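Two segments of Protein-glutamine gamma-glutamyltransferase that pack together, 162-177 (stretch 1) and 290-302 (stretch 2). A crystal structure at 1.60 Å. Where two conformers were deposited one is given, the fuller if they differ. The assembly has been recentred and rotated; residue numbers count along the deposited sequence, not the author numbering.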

# COMPACT_ATOMS: atom_id res chain seq x y z
N ALA A 162 6.41 9.97 -10.82
CA ALA A 162 6.99 9.14 -11.86
C ALA A 162 5.88 8.36 -12.58
O ALA A 162 4.88 8.00 -11.97
CB ALA A 162 8.00 8.18 -11.30
N LEU A 163 6.03 8.20 -13.90
CA LEU A 163 5.13 7.33 -14.68
C LEU A 163 5.60 5.89 -14.51
O LEU A 163 6.75 5.57 -14.74
CB LEU A 163 5.19 7.78 -16.14
CG LEU A 163 4.36 6.99 -17.13
CD1 LEU A 163 2.89 7.10 -16.80
CD2 LEU A 163 4.61 7.54 -18.55
N ARG A 164 4.69 5.04 -14.07
CA ARG A 164 5.02 3.65 -13.81
C ARG A 164 4.38 2.63 -14.72
O ARG A 164 3.18 2.46 -14.72
CB ARG A 164 4.66 3.32 -12.37
CG ARG A 164 5.15 4.33 -11.36
CD ARG A 164 4.97 3.83 -9.96
NE ARG A 164 3.67 4.18 -9.42
CZ ARG A 164 2.93 3.35 -8.71
NH1 ARG A 164 3.39 2.14 -8.47
NH2 ARG A 164 1.75 3.73 -8.25
N GLU A 165 5.23 1.97 -15.49
CA GLU A 165 4.82 0.90 -16.36
C GLU A 165 3.64 1.31 -17.26
O GLU A 165 2.59 0.67 -17.25
CB GLU A 165 4.51 -0.35 -15.53
CG GLU A 165 5.16 -1.58 -16.02
CD GLU A 165 4.79 -2.91 -15.40
OE1 GLU A 165 4.25 -2.96 -14.26
OE2 GLU A 165 5.04 -3.91 -16.09
N SER A 166 3.81 2.32 -18.11
CA SER A 166 2.76 2.73 -19.03
C SER A 166 2.36 1.57 -19.96
O SER A 166 1.21 1.51 -20.36
CB SER A 166 3.14 3.97 -19.80
OG SER A 166 4.31 3.70 -20.53
N SER A 167 3.32 0.71 -20.33
CA SER A 167 3.10 -0.60 -20.98
C SER A 167 3.45 -1.71 -20.00
O SER A 167 4.51 -1.71 -19.45
CB SER A 167 3.97 -0.77 -22.21
OG SER A 167 3.51 0.13 -23.18
N ILE A 168 2.50 -2.60 -19.75
CA ILE A 168 2.63 -3.58 -18.65
C ILE A 168 3.11 -4.90 -19.26
O ILE A 168 2.65 -5.33 -20.33
CB ILE A 168 1.31 -3.66 -17.86
CG1 ILE A 168 1.51 -4.38 -16.52
CG2 ILE A 168 0.18 -4.27 -18.69
CD1 ILE A 168 0.25 -4.49 -15.70
N ASP A 169 4.08 -5.50 -18.58
CA ASP A 169 4.49 -6.82 -18.88
C ASP A 169 3.28 -7.76 -18.80
O ASP A 169 2.51 -7.70 -17.85
CB ASP A 169 5.53 -7.33 -17.88
CG ASP A 169 6.14 -8.65 -18.26
OD1 ASP A 169 5.47 -9.72 -18.15
OD2 ASP A 169 7.31 -8.64 -18.54
N PRO A 170 3.02 -8.62 -19.80
CA PRO A 170 1.85 -9.54 -19.72
C PRO A 170 1.80 -10.44 -18.50
O PRO A 170 0.69 -10.68 -18.03
CB PRO A 170 1.95 -10.34 -21.05
CG PRO A 170 3.39 -10.21 -21.41
CD PRO A 170 3.78 -8.80 -21.04
N ARG A 171 2.94 -10.86 -17.97
CA ARG A 171 2.98 -11.68 -16.77
C ARG A 171 2.50 -10.86 -15.57
O ARG A 171 1.76 -11.38 -14.74
CB ARG A 171 4.37 -12.24 -16.51
CG ARG A 171 4.84 -13.26 -17.53
CD ARG A 171 6.35 -13.46 -17.39
NE ARG A 171 7.06 -12.21 -17.49
CZ ARG A 171 8.39 -12.07 -17.45
NH1 ARG A 171 9.16 -13.12 -17.22
NH2 ARG A 171 8.94 -10.87 -17.62
N THR A 172 2.95 -9.61 -15.49
CA THR A 172 2.53 -8.71 -14.39
C THR A 172 1.03 -8.43 -14.44
O THR A 172 0.30 -8.45 -13.45
CB THR A 172 3.32 -7.40 -14.44
OG1 THR A 172 4.69 -7.80 -14.40
CG2 THR A 172 3.02 -6.56 -13.22
N ARG A 173 0.54 -8.18 -15.65
CA ARG A 173 -0.89 -7.99 -15.88
C ARG A 173 -1.68 -9.22 -15.40
O ARG A 173 -2.67 -9.08 -14.67
CB ARG A 173 -1.16 -7.64 -17.34
CG ARG A 173 -2.56 -7.16 -17.63
CD ARG A 173 -2.66 -6.76 -19.12
NE ARG A 173 -3.83 -6.04 -19.46
CZ ARG A 173 -3.88 -5.30 -20.57
NH1 ARG A 173 -2.81 -5.22 -21.34
NH2 ARG A 173 -4.98 -4.66 -20.85
N TRP A 174 -1.28 -10.43 -15.84
CA TRP A 174 -1.95 -11.63 -15.51
C TRP A 174 -1.95 -11.86 -13.99
O TRP A 174 -2.98 -12.23 -13.38
CB TRP A 174 -1.33 -12.84 -16.23
CG TRP A 174 -2.19 -14.04 -16.29
CD1 TRP A 174 -2.21 -15.17 -15.53
CD2 TRP A 174 -3.27 -14.19 -17.24
NE1 TRP A 174 -3.23 -16.00 -15.95
CE2 TRP A 174 -3.91 -15.41 -16.95
CE3 TRP A 174 -3.71 -13.39 -18.29
CZ2 TRP A 174 -4.95 -15.89 -17.77
CZ3 TRP A 174 -4.74 -13.86 -19.07
CH2 TRP A 174 -5.35 -15.08 -18.79
N ARG A 175 -0.79 -11.68 -13.38
CA ARG A 175 -0.61 -11.90 -11.94
C ARG A 175 -1.57 -10.99 -11.16
O ARG A 175 -2.10 -11.43 -10.14
CB ARG A 175 0.84 -11.58 -11.59
CG ARG A 175 1.10 -11.45 -10.10
CD ARG A 175 2.54 -11.02 -9.89
NE ARG A 175 3.46 -12.11 -10.12
CZ ARG A 175 4.75 -12.09 -9.77
NH1 ARG A 175 5.24 -10.97 -9.25
NH2 ARG A 175 5.48 -13.21 -9.85
N ASN A 176 -1.77 -9.77 -11.66
CA ASN A 176 -2.55 -8.78 -10.95
C ASN A 176 -4.03 -8.82 -11.30
O ASN A 176 -4.76 -7.88 -10.96
CB ASN A 176 -1.89 -7.40 -11.07
CG ASN A 176 -0.69 -7.34 -10.17
OD1 ASN A 176 -0.85 -7.35 -8.96
ND2 ASN A 176 0.50 -7.42 -10.74
N LEU A 177 -4.45 -9.89 -12.00
CA LEU A 177 -5.86 -10.20 -12.17
C LEU A 177 -6.25 -11.50 -11.45
O LEU A 177 -7.41 -11.93 -11.61
CB LEU A 177 -6.13 -10.24 -13.68
CG LEU A 177 -6.16 -8.88 -14.35
CD1 LEU A 177 -6.05 -9.02 -15.86
CD2 LEU A 177 -7.35 -7.99 -13.99
N VAL A 290 -3.78 0.68 -2.13
CA VAL A 290 -4.01 -0.01 -3.42
C VAL A 290 -3.27 0.75 -4.52
O VAL A 290 -3.14 1.96 -4.52
CB VAL A 290 -5.51 -0.13 -3.73
CG1 VAL A 290 -5.78 -0.74 -5.11
CG2 VAL A 290 -6.20 -0.93 -2.64
N GLU A 291 -2.84 0.00 -5.54
CA GLU A 291 -2.55 0.62 -6.86
C GLU A 291 -3.18 -0.25 -7.94
O GLU A 291 -3.26 -1.51 -7.81
CB GLU A 291 -1.06 0.89 -7.08
CG GLU A 291 -0.19 -0.33 -7.06
CD GLU A 291 1.30 -0.02 -7.10
OE1 GLU A 291 2.11 -0.95 -7.13
OE2 GLU A 291 1.65 1.17 -7.06
N TYR A 292 -3.60 0.42 -9.00
CA TYR A 292 -4.22 -0.24 -10.12
C TYR A 292 -3.59 0.28 -11.41
O TYR A 292 -3.06 1.41 -11.49
CB TYR A 292 -5.74 -0.06 -10.11
CG TYR A 292 -6.23 1.35 -10.39
CD1 TYR A 292 -6.17 2.36 -9.42
CD2 TYR A 292 -6.63 1.70 -11.66
CE1 TYR A 292 -6.53 3.67 -9.75
CE2 TYR A 292 -7.01 3.00 -11.97
CZ TYR A 292 -6.95 3.97 -11.02
OH TYR A 292 -7.37 5.21 -11.44
N TRP A 293 -3.76 -0.51 -12.47
CA TRP A 293 -3.12 -0.23 -13.73
C TRP A 293 -4.16 0.05 -14.80
O TRP A 293 -5.20 -0.60 -14.88
CB TRP A 293 -2.26 -1.43 -14.16
CG TRP A 293 -1.47 -1.16 -15.41
CD1 TRP A 293 -0.25 -0.55 -15.51
CD2 TRP A 293 -1.90 -1.45 -16.75
NE1 TRP A 293 0.08 -0.40 -16.83
CE2 TRP A 293 -0.91 -0.93 -17.61
CE3 TRP A 293 -3.04 -2.04 -17.29
CZ2 TRP A 293 -0.99 -1.04 -19.00
CZ3 TRP A 293 -3.15 -2.12 -18.67
CH2 TRP A 293 -2.10 -1.68 -19.50
N GLN A 294 -3.77 0.97 -15.67
CA GLN A 294 -4.55 1.18 -16.91
C GLN A 294 -3.57 1.59 -18.00
O GLN A 294 -2.47 2.07 -17.78
CB GLN A 294 -5.64 2.23 -16.67
CG GLN A 294 -5.11 3.64 -16.55
CD GLN A 294 -6.17 4.53 -15.97
OE1 GLN A 294 -6.07 4.99 -14.83
NE2 GLN A 294 -7.22 4.72 -16.75
N PRO A 295 -3.96 1.35 -19.27
CA PRO A 295 -3.13 1.77 -20.39
C PRO A 295 -2.76 3.25 -20.35
O PRO A 295 -3.53 4.06 -19.92
CB PRO A 295 -4.04 1.47 -21.60
CG PRO A 295 -4.91 0.31 -21.15
CD PRO A 295 -5.16 0.59 -19.68
N GLU A 296 -1.52 3.51 -20.73
CA GLU A 296 -0.96 4.86 -20.89
C GLU A 296 -0.64 5.52 -19.55
O GLU A 296 0.46 6.06 -19.40
CB GLU A 296 -1.89 5.75 -21.71
CG GLU A 296 -2.07 5.23 -23.14
CD GLU A 296 -2.51 6.27 -24.15
OE1 GLU A 296 -3.39 7.09 -23.80
OE2 GLU A 296 -1.97 6.28 -25.27
N GLN A 297 -1.60 5.56 -18.62
CA GLN A 297 -1.37 6.21 -17.34
C GLN A 297 -0.48 5.34 -16.42
O GLN A 297 0.13 5.88 -15.48
CB GLN A 297 -2.71 6.59 -16.73
CG GLN A 297 -3.45 7.61 -17.59
CD GLN A 297 -4.68 8.10 -16.88
OE1 GLN A 297 -4.59 8.78 -15.86
NE2 GLN A 297 -5.84 7.75 -17.41
N GLY A 298 -0.45 4.03 -16.68
CA GLY A 298 0.28 3.10 -15.87
C GLY A 298 -0.37 2.93 -14.50
O GLY A 298 -1.62 2.97 -14.37
N TRP A 299 0.48 2.64 -13.50
CA TRP A 299 -0.02 2.37 -12.13
C TRP A 299 -0.35 3.70 -11.44
O TRP A 299 0.45 4.63 -11.46
CB TRP A 299 0.99 1.58 -11.32
CG TRP A 299 1.26 0.18 -11.78
CD1 TRP A 299 2.25 -0.24 -12.60
CD2 TRP A 299 0.50 -0.99 -11.45
NE1 TRP A 299 2.15 -1.60 -12.80
CE2 TRP A 299 1.07 -2.08 -12.13
CE3 TRP A 299 -0.65 -1.21 -10.66
CZ2 TRP A 299 0.63 -3.40 -11.93
CZ3 TRP A 299 -1.11 -2.51 -10.54
CH2 TRP A 299 -0.49 -3.58 -11.16
N LEU A 300 -1.51 3.74 -10.77
CA LEU A 300 -1.91 4.85 -9.93
C LEU A 300 -2.29 4.31 -8.56
O LEU A 300 -2.98 3.30 -8.45
CB LEU A 300 -3.09 5.60 -10.54
CG LEU A 300 -2.81 6.28 -11.90
CD1 LEU A 300 -4.10 6.85 -12.44
CD2 LEU A 300 -1.73 7.33 -11.79
N SER A 301 -1.85 5.01 -7.50
CA SER A 301 -2.13 4.59 -6.15
C SER A 301 -3.39 5.27 -5.65
O SER A 301 -3.65 6.43 -5.98
CB SER A 301 -0.98 4.94 -5.23
OG SER A 301 0.20 4.28 -5.65
N VAL A 302 -4.16 4.56 -4.84
CA VAL A 302 -5.38 5.05 -4.26
C VAL A 302 -5.51 4.46 -2.85
O VAL A 302 -5.11 3.35 -2.59
CB VAL A 302 -6.59 4.72 -5.14
CG1 VAL A 302 -6.86 3.22 -5.26
CG2 VAL A 302 -7.82 5.49 -4.73
O HOH W 1 1.92 5.78 -13.40
O HOH W 2 1.47 6.27 -9.17

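This is a polar-anchored contact in which two tryptophans of a β-hairpin are pinned by hydrogen bonds to a strand-and-turn segment and packed against by the residues that follow it. Both tryptophans direct their CA-to-CB bonds toward stretch 1, and neither leaves its indole N-H unpaired: Trp-293 NE1 donates to Glu-165 O at 2.8 Å, and Trp-299 NE1 to Glu-165 OE1 at 2.9 Å. Glu-165 thus serves both rings, one with its backbone and one with its carboxylate, whose other oxygen, OE2, accepts from Asp-169 N at 3.1 Å and ties down the turn.

With the ring edges fixed, apolar groups fill in. Ile-168 CG2 sits over the face of Trp-293, 3.5 Å from the centroid of its six-membered ring, while its CD1 reaches Trp-299 CZ2 at 3.9 Å.

Backbone pairing sets the register. Trp-299 N donates to Arg-164 O at 3.0 Å, and Gly-298 CA lies 3.2 Å from that same oxygen. An ideal CB on Gly-298 would fall 2.1 Å from Arg-164 O, a clash, and its positive phi also favours glycine. Water 1 extends the pairing, accepting from Arg-164 N and donating to the carbonyls of Gln-297 and Trp-299.

Arg-164 closes the other end: its guanidinium lies face-on to Trp-299 CB, and its NH1 forms a very short 2.4 Å salt bridge with Glu-291 OE2.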